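Local coordinates for protein lovastatin nonaketide synthase, polyketide synthase component (Aspergillus terreus, PDB 7CPX) that builds the nonaketide chain of dihydromonacolin L from malonyl-CoA as an iterative, multidomain polyketide synthase in lovastatin biosynthesis, working with the partner protein LovC, at residues Q1653-L1657 with D1762-T1766; L1670-K1674 with E1683-M1687; N1729-Q1733 with F2390-M2396; H2274-P2280 with Q2320-L2326. The protein carries 2 engineered substitutions. All coordinates share one frame; numbering follows the deposited sequence.

Contact 1: residues Q1653-L1657 with D1762-T1766; sequences QSQRL and DAVET
Gln1653, Arg1656 and Leu1657 on one face of helix 1652-1664 meet Val1764 and Glu1765 of a loop. The van der Waals part centres on Val1764. Its CG1 lies 3.5 Å from Gln1653 OE1 and 3.7 Å from Arg1656 NH2. Leu1657 CD2 also faces this methyl, more loosely, at 4.4 Å. The Gln1653 chain is bent at chi2 (-67°). This brings its amide across the loop backbone, with NE2 3.5 Å from Glu1765 CB.

The loop enters a type I beta turn from Ala1763 to Thr1766 just after strand 1755-1761. Strand and helix belong to a Rossmann-like unit, probably the structural, non-catalytic half of the ketoreductase region. Helix 1652-1664 is the crossover between its parallel strands 1644-1647 and 1670-1673.

The polar part lies mostly within the helix. Arg1656 grips Gln1653 OE1 side-on, through NE at 2.8 Å and NH2 at 3.0 Å, and the oxygen lies in the guanidinium plane. This should fix the rotation of both groups. Arg1656 NH2 also comes close to Val1764 O, but at too poor an angle for a hydrogen bond. Glu1765 O lies over one guanidinium face. Arg1656 NH1 makes a salt bridge with Asp1660.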
loop_
_atom_site.group_PDB
_atom_site.type_symbol
_atom_site.label_atom_id
_atom_site.label_comp_id
_atom_site.label_asym_id
_atom_site.label_seq_id
_atom_site.Cartn_x
_atom_site.Cartn_y
_atom_site.Cartn_z
ATOM N N GLN A 1653 85.147 -16.365 35.857
ATOM C CA GLN A 1653 84.796 -16.259 34.446
ATOM C C GLN A 1653 84.827 -14.808 33.992
ATOM O O GLN A 1653 85.270 -14.503 32.879
ATOM C CB GLN A 1653 83.419 -16.873 34.194
ATOM C CG GLN A 1653 83.443 -18.380 33.998
ATOM C CD GLN A 1653 84.164 -18.790 32.728
ATOM O OE1 GLN A 1653 84.287 -18.003 31.789
ATOM N NE2 GLN A 1653 84.652 -20.024 32.695
ATOM N N SER A 1654 84.362 -13.895 34.847
ATOM C CA SER A 1654 84.455 -12.476 34.529
ATOM C C SER A 1654 85.910 -12.034 34.432
ATOM O O SER A 1654 86.261 -11.218 33.574
ATOM C CB SER A 1654 83.703 -11.653 35.574
ATOM O OG SER A 1654 82.359 -12.084 35.688
ATOM N N GLN A 1655 86.774 -12.554 35.309
ATOM C CA GLN A 1655 88.199 -12.247 35.217
ATOM C C GLN A 1655 88.773 -12.730 33.890
ATOM O O GLN A 1655 89.528 -12.012 33.221
ATOM C CB GLN A 1655 88.952 -12.891 36.382
ATOM C CG GLN A 1655 88.526 -12.411 37.757
ATOM C CD GLN A 1655 89.071 -13.278 38.873
ATOM O OE1 GLN A 1655 90.050 -14.001 38.691
ATOM N NE2 GLN A 1655 88.434 -13.214 40.037
ATOM N N ARG A 1656 88.424 -13.957 33.497
ATOM C CA ARG A 1656 88.906 -14.496 32.230
ATOM C C ARG A 1656 88.436 -13.642 31.064
ATOM O O ARG A 1656 89.208 -13.351 30.143
ATOM C CB ARG A 1656 88.428 -15.938 32.063
ATOM C CG ARG A 1656 88.869 -16.602 30.764
ATOM C CD ARG A 1656 88.040 -17.839 30.460
ATOM N NE ARG A 1656 86.627 -17.520 30.285
ATOM C CZ ARG A 1656 86.103 -17.018 29.175
ATOM N NH1 ARG A 1656 86.850 -16.748 28.116
ATOM N NH2 ARG A 1656 84.796 -16.774 29.126
ATOM N N LEU A 1657 87.167 -13.233 31.083
ATOM C CA LEU A 1657 86.640 -12.433 29.984
ATOM C C LEU A 1657 87.258 -11.041 29.963
ATOM O O LEU A 1657 87.478 -10.483 28.886
ATOM C CB LEU A 1657 85.117 -12.351 30.081
ATOM C CG LEU A 1657 84.381 -11.712 28.901
ATOM C CD1 LEU A 1657 84.941 -12.178 27.565
ATOM C CD2 LEU A 1657 82.900 -12.034 28.988
ATOM N N ASP A 1762 74.349 -17.849 27.327
ATOM C CA ASP A 1762 73.863 -19.007 28.066
ATOM C C ASP A 1762 74.963 -19.647 28.899
ATOM O O ASP A 1762 74.672 -20.238 29.945
ATOM C CB ASP A 1762 73.272 -20.034 27.101
ATOM C CG ASP A 1762 74.260 -20.475 26.040
ATOM O OD1 ASP A 1762 75.386 -19.936 26.014
ATOM O OD2 ASP A 1762 73.910 -21.359 25.231
ATOM N N ALA A 1763 76.215 -19.544 28.460
ATOM C CA ALA A 1763 77.350 -20.066 29.218
ATOM C C ALA A 1763 78.556 -19.194 28.899
ATOM O O ALA A 1763 79.035 -19.189 27.761
ATOM C CB ALA A 1763 77.617 -21.527 28.873
ATOM N N VAL A 1764 79.044 -18.462 29.903
ATOM C CA VAL A 1764 80.141 -17.525 29.676
ATOM C C VAL A 1764 81.394 -18.254 29.218
ATOM O O VAL A 1764 82.174 -17.721 28.417
ATOM C CB VAL A 1764 80.408 -16.701 30.950
ATOM C CG1 VAL A 1764 81.657 -15.855 30.778
ATOM C CG2 VAL A 1764 79.212 -15.826 31.268
ATOM N N GLU A 1765 81.614 -19.473 29.710
ATOM C CA GLU A 1765 82.815 -20.213 29.342
ATOM C C GLU A 1765 82.891 -20.483 27.846
ATOM O O GLU A 1765 83.979 -20.770 27.335
ATOM C CB GLU A 1765 82.880 -21.536 30.112
ATOM C CG GLU A 1765 81.661 -22.435 29.942
ATOM C CD GLU A 1765 80.576 -22.156 30.964
ATOM O OE1 GLU A 1765 80.614 -21.079 31.595
ATOM O OE2 GLU A 1765 79.684 -23.013 31.136
ATOM N N THR A 1766 81.769 -20.397 27.134
ATOM C CA THR A 1766 81.725 -20.649 25.701
ATOM C C THR A 1766 81.756 -19.369 24.875
ATOM O O THR A 1766 81.555 -19.426 23.658
ATOM C CB THR A 1766 80.469 -21.450 25.345
ATOM O OG1 THR A 1766 79.313 -20.614 25.475
ATOM C CG2 THR A 1766 80.323 -22.654 26.263
#

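Contact 2: residues L1670-K1674 with E1683-M1687; sequences LQTYK and EELPM
Leu1685 CD2 is the methyl around which this contact is built. It lies 3.0 Å from Tyr1673 OH and 3.2 Å from Gln1671 OE1. It also comes to 3.5 Å from Tyr1673 CZ, approaching the phenol end of the ring obliquely. Next to it Pro1686 meets the end of the Gln1671 amide from the opposite direction. Its CD is 3.4 Å from Gln1671 OE1 and 3.6 Å from NE2 of the same amide.

The two strand side chains position each other. Tyr1673 OH donates to Gln1671 OE1 at 3.2 Å. The oxygen lies in the plane of the phenol ring, at its edge, while the hydroxyl stands above the plane of the amide carbonyl. The Gln1671 chain runs extended beyond CG (chi2 -177°), which carries the amide out to the proline.

Strand 1670-1673 is an outermost strand of a Rossmann-like sheet. The chain leaves it through helix 1676-1680 and returns along 1683-1687 into strand 1689-1693. That beta-alpha-beta crossover passes over strand 1644-1647, which lies between the two. Strand 1644-1647 holds Gln1671 and Tyr1673 by backbone hydrogen bonds. Behind Leu1685 stand Leu1679 of the crossover helix and Leu1715 and Tyr1719 of helix 1705-1719.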
loop_
_atom_site.group_PDB
_atom_site.type_symbol
_atom_site.label_atom_id
_atom_site.label_comp_id
_atom_site.label_asym_id
_atom_site.label_seq_id
_atom_site.Cartn_x
_atom_site.Cartn_y
_atom_site.Cartn_z
ATOM N N LEU A 1670 92.347 2.757 27.863
ATOM C CA LEU A 1670 91.692 1.742 28.671
ATOM C C LEU A 1670 91.612 2.173 30.126
ATOM O O LEU A 1670 92.581 2.688 30.691
ATOM C CB LEU A 1670 92.428 0.399 28.576
ATOM C CG LEU A 1670 91.824 -0.746 29.392
ATOM C CD1 LEU A 1670 90.406 -1.043 28.934
ATOM C CD2 LEU A 1670 92.689 -1.990 29.291
ATOM N N GLN A 1671 90.443 1.952 30.721
ATOM C CA GLN A 1671 90.250 2.032 32.160
ATOM C C GLN A 1671 89.571 0.752 32.620
ATOM O O GLN A 1671 88.824 0.129 31.864
ATOM C CB GLN A 1671 89.404 3.245 32.565
ATOM C CG GLN A 1671 90.022 4.585 32.212
ATOM C CD GLN A 1671 89.185 5.753 32.698
ATOM O OE1 GLN A 1671 88.019 5.588 33.056
ATOM N NE2 GLN A 1671 89.780 6.940 32.717
ATOM N N THR A 1672 89.839 0.355 33.861
ATOM C CA THR A 1672 89.281 -0.877 34.400
ATOM C C THR A 1672 88.837 -0.663 35.837
ATOM O O THR A 1672 89.526 -0.003 36.620
ATOM C CB THR A 1672 90.291 -2.027 34.336
ATOM O OG1 THR A 1672 91.484 -1.663 35.043
ATOM C CG2 THR A 1672 90.636 -2.347 32.893
ATOM N N TYR A 1673 87.679 -1.229 36.175
ATOM C CA TYR A 1673 87.136 -1.150 37.523
ATOM C C TYR A 1673 86.504 -2.485 37.877
ATOM O O TYR A 1673 85.764 -3.058 37.072
ATOM C CB TYR A 1673 86.106 -0.021 37.638
ATOM C CG TYR A 1673 86.659 1.331 37.250
ATOM C CD1 TYR A 1673 87.289 2.139 38.185
ATOM C CD2 TYR A 1673 86.558 1.795 35.947
ATOM C CE1 TYR A 1673 87.799 3.372 37.834
ATOM C CE2 TYR A 1673 87.064 3.026 35.587
ATOM C CZ TYR A 1673 87.683 3.811 36.533
ATOM O OH TYR A 1673 88.189 5.040 36.176
ATOM N N LYS A 1674 86.796 -2.976 39.083
ATOM C CA LYS A 1674 86.296 -4.285 39.488
ATOM C C LYS A 1674 84.776 -4.289 39.594
ATOM O O LYS A 1674 84.122 -5.262 39.198
ATOM C CB LYS A 1674 86.923 -4.696 40.819
ATOM C CG LYS A 1674 88.443 -4.699 40.819
ATOM C CD LYS A 1674 89.001 -5.659 39.781
ATOM C CE LYS A 1674 90.517 -5.711 39.830
ATOM N NZ LYS A 1674 91.073 -6.623 38.795
ATOM N N GLU A 1683 87.870 8.515 40.333
ATOM C CA GLU A 1683 88.172 9.939 40.428
ATOM C C GLU A 1683 87.941 10.651 39.101
ATOM O O GLU A 1683 87.453 11.786 39.080
ATOM C CB GLU A 1683 89.615 10.140 40.893
ATOM C CG GLU A 1683 89.898 9.652 42.310
ATOM C CD GLU A 1683 89.969 8.141 42.414
ATOM O OE1 GLU A 1683 89.782 7.462 41.382
ATOM O OE2 GLU A 1683 90.213 7.630 43.527
ATOM N N GLU A 1684 88.283 10.004 37.989
ATOM C CA GLU A 1684 88.161 10.607 36.669
ATOM C C GLU A 1684 87.662 9.566 35.681
ATOM O O GLU A 1684 88.140 8.428 35.681
ATOM C CB GLU A 1684 89.503 11.179 36.198
ATOM C CG GLU A 1684 89.467 11.794 34.807
ATOM C CD GLU A 1684 90.800 12.388 34.399
ATOM O OE1 GLU A 1684 91.743 12.353 35.218
ATOM O OE2 GLU A 1684 90.907 12.887 33.259
ATOM N N LEU A 1685 86.705 9.959 34.847
ATOM C CA LEU A 1685 86.184 9.114 33.784
ATOM C C LEU A 1685 85.985 9.957 32.535
ATOM O O LEU A 1685 85.660 11.146 32.633
ATOM C CB LEU A 1685 84.850 8.461 34.176
ATOM C CG LEU A 1685 84.872 7.527 35.385
ATOM C CD1 LEU A 1685 83.461 7.095 35.736
ATOM C CD2 LEU A 1685 85.746 6.314 35.115
ATOM N N PRO A 1686 86.168 9.374 31.350
ATOM C CA PRO A 1686 85.865 10.110 30.119
ATOM C C PRO A 1686 84.372 10.107 29.827
ATOM O O PRO A 1686 83.696 9.082 29.951
ATOM C CB PRO A 1686 86.651 9.348 29.046
ATOM C CG PRO A 1686 86.785 7.967 29.579
ATOM C CD PRO A 1686 86.763 8.054 31.078
ATOM N N MET A 1687 83.858 11.273 29.438
ATOM C CA MET A 1687 82.426 11.425 29.212
ATOM C C MET A 1687 81.976 10.902 27.855
ATOM O O MET A 1687 80.769 10.733 27.648
ATOM C CB MET A 1687 82.026 12.894 29.358
ATOM C CG MET A 1687 81.878 13.333 30.805
ATOM S SD MET A 1687 81.225 15.002 30.988
ATOM C CE MET A 1687 80.951 15.058 32.757
#

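Contact 3: residues N1729-Q1733 with F2390-M2396; sequences NAWVQ and FATVLDM
Trp1731 and Val1732 approach Val2393 and Thr2392 respectively, each pair with its CA atoms 6.2 Å apart, and a bond from Gln1733 N to Asn1729 O closes the turn of 1729-1733. Val1732 fills the middle. Its CG1 lies anti to the backbone N (chi1 -164°) and lodges against two carbonyl oxygens, Ala2391 O at 3.2 Å and Phe2390 O at 3.5 Å. Its CG2 meets the methyl CE of Met2396 at 3.3 Å and also faces the backbone between Thr2392 and Val2393. The Met2396 chain is bent at chi3 (-71°), and CE touches both methyls of the valine.

Two Rossmann-type units meet here. Segment 1729-1733 follows strand 1720-1728 of what is probably the structural half of the ketoreductase region. Segment 2390-2396 belongs to the ketoreductase domain and leads towards strand 2400-2402.

Val2393 spreads both methyls against Trp1731. CG2 is 3.6 Å from Trp1731 CB and 3.7 Å from CD1, so the five-membered part of the indole and the stem beside it take the contact. Helix 2305-2323 of the ketoreductase domain also packs on this indole, through Cys2312, Gln2315 and Gln2319. Asp1760, on the neighbouring strand 1755-1761, accepts a hydrogen bond from Ala1730 N.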
loop_
_atom_site.group_PDB
_atom_site.type_symbol
_atom_site.label_atom_id
_atom_site.label_comp_id
_atom_site.label_asym_id
_atom_site.label_seq_id
_atom_site.Cartn_x
_atom_site.Cartn_y
_atom_site.Cartn_z
ATOM N N ASN A 1729 73.250 -15.664 30.881
ATOM C CA ASN A 1729 71.933 -16.288 30.774
ATOM C C ASN A 1729 70.915 -15.538 31.628
ATOM O O ASN A 1729 70.238 -16.108 32.488
ATOM C CB ASN A 1729 71.999 -17.764 31.163
ATOM C CG ASN A 1729 70.966 -18.599 30.441
ATOM O OD1 ASN A 1729 70.030 -18.067 29.845
ATOM N ND2 ASN A 1729 71.129 -19.914 30.487
ATOM N N ALA A 1730 70.815 -14.232 31.382
ATOM C CA ALA A 1730 69.958 -13.381 32.201
ATOM C C ALA A 1730 68.510 -13.843 32.151
ATOM O O ALA A 1730 67.844 -13.960 33.186
ATOM C CB ALA A 1730 70.064 -11.933 31.726
ATOM N N TRP A 1731 68.005 -14.117 30.950
ATOM C CA TRP A 1731 66.580 -14.377 30.793
ATOM C C TRP A 1731 66.185 -15.744 31.332
ATOM O O TRP A 1731 65.022 -15.946 31.699
ATOM C CB TRP A 1731 66.191 -14.250 29.322
ATOM C CG TRP A 1731 66.378 -12.868 28.781
ATOM C CD1 TRP A 1731 67.364 -12.443 27.942
ATOM C CD2 TRP A 1731 65.562 -11.723 29.052
ATOM N NE1 TRP A 1731 67.211 -11.108 27.668
ATOM C CE2 TRP A 1731 66.112 -10.641 28.339
ATOM C CE3 TRP A 1731 64.419 -11.508 29.826
ATOM C CZ2 TRP A 1731 65.559 -9.365 28.376
ATOM C CZ3 TRP A 1731 63.872 -10.241 29.861
ATOM C CH2 TRP A 1731 64.442 -9.186 29.141
ATOM N N VAL A 1732 67.123 -16.688 31.399
ATOM C CA VAL A 1732 66.788 -18.056 31.778
ATOM C C VAL A 1732 67.352 -18.467 33.135
ATOM O O VAL A 1732 66.874 -19.456 33.712
ATOM C CB VAL A 1732 67.264 -19.050 30.700
ATOM C CG1 VAL A 1732 66.585 -20.399 30.886
ATOM C CG2 VAL A 1732 67.008 -18.486 29.312
ATOM N N GLN A 1733 68.354 -17.758 33.656
ATOM C CA GLN A 1733 68.984 -18.146 34.912
ATOM C C GLN A 1733 69.201 -17.007 35.896
ATOM O O GLN A 1733 69.298 -17.279 37.099
ATOM C CB GLN A 1733 70.342 -18.814 34.641
ATOM C CG GLN A 1733 70.266 -20.029 33.732
ATOM C CD GLN A 1733 69.456 -21.160 34.334
ATOM O OE1 GLN A 1733 69.098 -21.125 35.510
ATOM N NE2 GLN A 1733 69.162 -22.171 33.525
ATOM N N PHE A 2390 63.947 -25.510 26.858
ATOM C CA PHE A 2390 63.861 -24.070 27.085
ATOM C C PHE A 2390 65.132 -23.561 27.759
ATOM O O PHE A 2390 65.100 -22.679 28.619
ATOM C CB PHE A 2390 62.628 -23.720 27.918
ATOM C CG PHE A 2390 61.345 -24.258 27.358
ATOM C CD1 PHE A 2390 60.646 -23.557 26.392
ATOM C CD2 PHE A 2390 60.836 -25.466 27.802
ATOM C CE1 PHE A 2390 59.463 -24.051 25.876
ATOM C CE2 PHE A 2390 59.655 -25.966 27.291
ATOM C CZ PHE A 2390 58.967 -25.258 26.326
ATOM N N ALA A 2391 66.270 -24.134 27.360
ATOM C CA ALA A 2391 67.532 -23.825 28.021
ATOM C C ALA A 2391 67.960 -22.382 27.790
ATOM O O ALA A 2391 68.500 -21.746 28.703
ATOM C CB ALA A 2391 68.622 -24.779 27.536
ATOM N N THR A 2392 67.738 -21.854 26.594
ATOM C CA THR A 2392 68.197 -20.525 26.220
ATOM C C THR A 2392 67.001 -19.622 25.935
ATOM O O THR A 2392 65.846 -20.052 25.946
ATOM C CB THR A 2392 69.126 -20.588 25.004
ATOM O OG1 THR A 2392 69.586 -19.269 24.683
ATOM C CG2 THR A 2392 68.401 -21.176 23.800
ATOM N N VAL A 2393 67.302 -18.348 25.673
ATOM C CA VAL A 2393 66.256 -17.378 25.387
ATOM C C VAL A 2393 65.627 -17.635 24.026
ATOM O O VAL A 2393 64.477 -17.248 23.794
ATOM C CB VAL A 2393 66.808 -15.942 25.452
ATOM C CG1 VAL A 2393 65.680 -14.952 25.676
ATOM C CG2 VAL A 2393 67.860 -15.817 26.545
ATOM N N LEU A 2394 66.360 -18.279 23.117
ATOM C CA LEU A 2394 65.839 -18.542 21.783
ATOM C C LEU A 2394 64.639 -19.476 21.809
ATOM O O LEU A 2394 63.838 -19.467 20.868
ATOM C CB LEU A 2394 66.931 -19.146 20.900
ATOM C CG LEU A 2394 68.310 -18.481 20.928
ATOM C CD1 LEU A 2394 69.279 -19.256 20.054
ATOM C CD2 LEU A 2394 68.240 -17.033 20.480
ATOM N N ASP A 2395 64.498 -20.279 22.860
ATOM C CA ASP A 2395 63.476 -21.313 22.912
ATOM C C ASP A 2395 62.218 -20.885 23.654
ATOM O O ASP A 2395 61.292 -21.693 23.779
ATOM C CB ASP A 2395 64.044 -22.569 23.579
ATOM C CG ASP A 2395 65.323 -23.050 22.925
ATOM O OD1 ASP A 2395 65.784 -22.396 21.965
ATOM O OD2 ASP A 2395 65.870 -24.080 23.371
ATOM N N MET A 2396 62.156 -19.651 24.147
ATOM C CA MET A 2396 61.051 -19.190 24.978
ATOM C C MET A 2396 60.423 -17.921 24.417
ATOM O O MET A 2396 59.982 -17.041 25.159
ATOM C CB MET A 2396 61.516 -18.976 26.414
ATOM C CG MET A 2396 61.716 -20.273 27.174
ATOM S SD MET A 2396 62.287 -20.028 28.862
ATOM C CE MET A 2396 63.962 -19.475 28.567
#

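Contact 4: residues H2274-P2280 with Q2320-L2326; sequences HEKFSDP and QRVASGL
His2274 and Arg2321 meet because both side chains leave the backbone with CG anti to N (chi1 176° and 178°), and the arginine chain then runs extended as far as NE. They sit at the C-terminal ends of helices 2256-2276 and 2305-2323 in the Rossmann fold of the ketoreductase domain. The second helix ends in a Schellman motif. Gly2325 takes positive phi (87°), Leu2326 N bonds back to Arg2321 O, and Gly2325 N bonds to Val2322 O.

Arg2321 NH1 donates to His2274 ND1 at 3.2 Å, so ND1 acts as the acceptor. The imidazole and guanidinium planes stand almost perpendicular, yet ND1 lies in the plane of the guanidinium, at its edge. Arg2321 NH1 also donates to Phe2277 O, just past the end of the first helix, although that distance is modelled too short to be trusted. Arg2321 NH2 adds a weak bond to the same oxygen, at 3.2 Å. Arg2321 NE donates to Ala2327 O, which should help fix the rotation of the guanidinium.

Leu2326 supplies the apolar part. Its CB lies over the centre of one face of the Arg2321 guanidinium, 3.7 Å above the plane. Its two methyls then part company. Leu2326 CD1 rests 3.5 Å from Ser2278 O, and Leu2326 CD2 rests 3.5 Å from Pro2280 CA.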
loop_
_atom_site.group_PDB
_atom_site.type_symbol
_atom_site.label_atom_id
_atom_site.label_comp_id
_atom_site.label_asym_id
_atom_site.label_seq_id
_atom_site.Cartn_x
_atom_site.Cartn_y
_atom_site.Cartn_z
ATOM N N HIS A 2274 57.139 -17.121 43.354
ATOM C CA HIS A 2274 57.877 -18.231 42.768
ATOM C C HIS A 2274 58.418 -19.150 43.852
ATOM O O HIS A 2274 58.268 -20.374 43.773
ATOM C CB HIS A 2274 59.011 -17.689 41.897
ATOM C CG HIS A 2274 59.892 -18.750 41.314
ATOM N ND1 HIS A 2274 59.415 -19.746 40.491
ATOM C CD2 HIS A 2274 61.224 -18.962 41.428
ATOM C CE1 HIS A 2274 60.414 -20.530 40.128
ATOM N NE2 HIS A 2274 61.522 -20.076 40.684
ATOM N N GLU A 2275 59.026 -18.576 44.894
ATOM C CA GLU A 2275 59.510 -19.394 45.999
ATOM C C GLU A 2275 58.372 -20.187 46.626
ATOM O O GLU A 2275 58.557 -21.338 47.039
ATOM C CB GLU A 2275 60.191 -18.514 47.045
ATOM C CG GLU A 2275 61.489 -17.883 46.569
ATOM C CD GLU A 2275 62.064 -16.904 47.573
ATOM O OE1 GLU A 2275 61.449 -16.719 48.645
ATOM O OE2 GLU A 2275 63.130 -16.318 47.290
ATOM N N LYS A 2276 57.184 -19.585 46.707
ATOM C CA LYS A 2276 56.028 -20.288 47.247
ATOM C C LYS A 2276 55.497 -21.351 46.296
ATOM O O LYS A 2276 54.828 -22.287 46.748
ATOM C CB LYS A 2276 54.912 -19.294 47.573
ATOM C CG LYS A 2276 55.193 -18.389 48.768
ATOM C CD LYS A 2276 55.410 -19.169 50.063
ATOM C CE LYS A 2276 54.222 -20.058 50.410
ATOM N NZ LYS A 2276 54.422 -20.782 51.695
ATOM N N PHE A 2277 55.772 -21.232 45.000
ATOM C CA PHE A 2277 55.262 -22.159 43.997
ATOM C C PHE A 2277 56.371 -22.605 43.055
ATOM O O PHE A 2277 56.153 -22.790 41.855
ATOM C CB PHE A 2277 54.115 -21.529 43.208
ATOM C CG PHE A 2277 52.917 -21.190 44.047
ATOM C CD1 PHE A 2277 51.947 -22.140 44.307
ATOM C CD2 PHE A 2277 52.760 -19.919 44.570
ATOM C CE1 PHE A 2277 50.843 -21.831 45.076
ATOM C CE2 PHE A 2277 51.659 -19.604 45.341
ATOM C CZ PHE A 2277 50.697 -20.561 45.594
ATOM N N SER A 2278 57.578 -22.793 43.583
ATOM C CA SER A 2278 58.711 -23.247 42.787
ATOM C C SER A 2278 58.862 -24.763 42.786
ATOM O O SER A 2278 59.850 -25.274 42.248
ATOM C CB SER A 2278 60.006 -22.609 43.295
ATOM O OG SER A 2278 60.117 -22.736 44.702
ATOM N N ASP A 2279 57.911 -25.492 43.370
ATOM C CA ASP A 2279 58.012 -26.940 43.458
ATOM C C ASP A 2279 57.233 -27.569 42.312
ATOM O O ASP A 2279 55.994 -27.514 42.319
ATOM C CB ASP A 2279 57.472 -27.433 44.799
ATOM C CG ASP A 2279 57.619 -28.931 44.973
ATOM O OD1 ASP A 2279 58.234 -29.577 44.099
ATOM O OD2 ASP A 2279 57.116 -29.466 45.983
ATOM N N PRO A 2280 57.892 -28.171 41.315
ATOM C CA PRO A 2280 57.138 -28.865 40.262
ATOM C C PRO A 2280 56.561 -30.196 40.706
ATOM O O PRO A 2280 55.629 -30.694 40.058
ATOM C CB PRO A 2280 58.180 -29.058 39.153
ATOM C CG PRO A 2280 59.476 -29.122 39.876
ATOM C CD PRO A 2280 59.344 -28.204 41.062
ATOM N N GLN A 2320 62.829 -18.558 33.345
ATOM C CA GLN A 2320 63.568 -19.509 34.166
ATOM C C GLN A 2320 62.641 -20.431 34.942
ATOM O O GLN A 2320 63.059 -21.526 35.334
ATOM C CB GLN A 2320 64.494 -18.763 35.129
ATOM C CG GLN A 2320 63.777 -17.968 36.203
ATOM C CD GLN A 2320 63.971 -18.559 37.584
ATOM O OE1 GLN A 2320 63.069 -19.187 38.137
ATOM N NE2 GLN A 2320 65.154 -18.356 38.151
ATOM N N ARG A 2321 61.396 -20.013 35.171
ATOM C CA ARG A 2321 60.410 -20.869 35.811
ATOM C C ARG A 2321 59.921 -21.945 34.854
ATOM O O ARG A 2321 59.712 -23.095 35.259
ATOM C CB ARG A 2321 59.250 -20.006 36.311
ATOM C CG ARG A 2321 58.119 -20.768 36.953
ATOM C CD ARG A 2321 57.113 -19.831 37.592
ATOM N NE ARG A 2321 55.889 -20.535 37.947
ATOM C CZ ARG A 2321 55.711 -21.202 39.080
ATOM N NH1 ARG A 2321 56.653 -21.252 40.007
ATOM N NH2 ARG A 2321 54.563 -21.837 39.285
ATOM N N VAL A 2322 59.734 -21.590 33.582
ATOM C CA VAL A 2322 59.448 -22.599 32.569
ATOM C C VAL A 2322 60.640 -23.532 32.405
ATOM O O VAL A 2322 60.482 -24.755 32.306
ATOM C CB VAL A 2322 59.064 -21.933 31.238
ATOM C CG1 VAL A 2322 59.112 -22.947 30.107
ATOM C CG2 VAL A 2322 57.684 -21.321 31.345
ATOM N N ALA A 2323 61.851 -22.973 32.374
ATOM C CA ALA A 2323 63.049 -23.799 32.312
ATOM C C ALA A 2323 63.169 -24.712 33.523
ATOM O O ALA A 2323 63.866 -25.730 33.452
ATOM C CB ALA A 2323 64.291 -22.916 32.201
ATOM N N SER A 2324 62.510 -24.371 34.626
ATOM C CA SER A 2324 62.515 -25.187 35.830
ATOM C C SER A 2324 61.399 -26.222 35.842
ATOM O O SER A 2324 61.251 -26.940 36.837
ATOM C CB SER A 2324 62.398 -24.294 37.069
ATOM O OG SER A 2324 63.464 -23.364 37.128
ATOM N N GLY A 2325 60.615 -26.317 34.773
ATOM C CA GLY A 2325 59.519 -27.262 34.722
ATOM C C GLY A 2325 58.221 -26.759 35.304
ATOM O O GLY A 2325 57.362 -27.573 35.660
ATOM N N LEU A 2326 58.048 -25.445 35.414
ATOM C CA LEU A 2326 56.874 -24.844 36.029
ATOM C C LEU A 2326 56.181 -23.931 35.029
ATOM O O LEU A 2326 56.838 -23.182 34.300
ATOM C CB LEU A 2326 57.265 -24.049 37.274
ATOM C CG LEU A 2326 57.933 -24.844 38.394
ATOM C CD1 LEU A 2326 58.806 -23.931 39.236
ATOM C CD2 LEU A 2326 56.892 -25.531 39.256
#

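Contacts 1 and 2 belong to one Rossmann-like unit, built on the sheet that holds strands 1644-1647, 1670-1673 and 1755-1761. Their centres are 22 Å apart. Contact 2 is nested along the chain inside the loop closed by contact 1. Contact 3 joins that unit to the ketoreductase domain across more than 650 residues, and its segments alternate with those of contact 1. Contact 4 lies wholly in the ketoreductase domain, inside the loop closed by contact 3. Contact 3 touches both neighbours: its centre is 17 Å from that of contact 1 and 14 Å from that of contact 4, where Val1732 meets helix 2305-2323. Together they trace a path from an outermost strand into the NADP-binding domain.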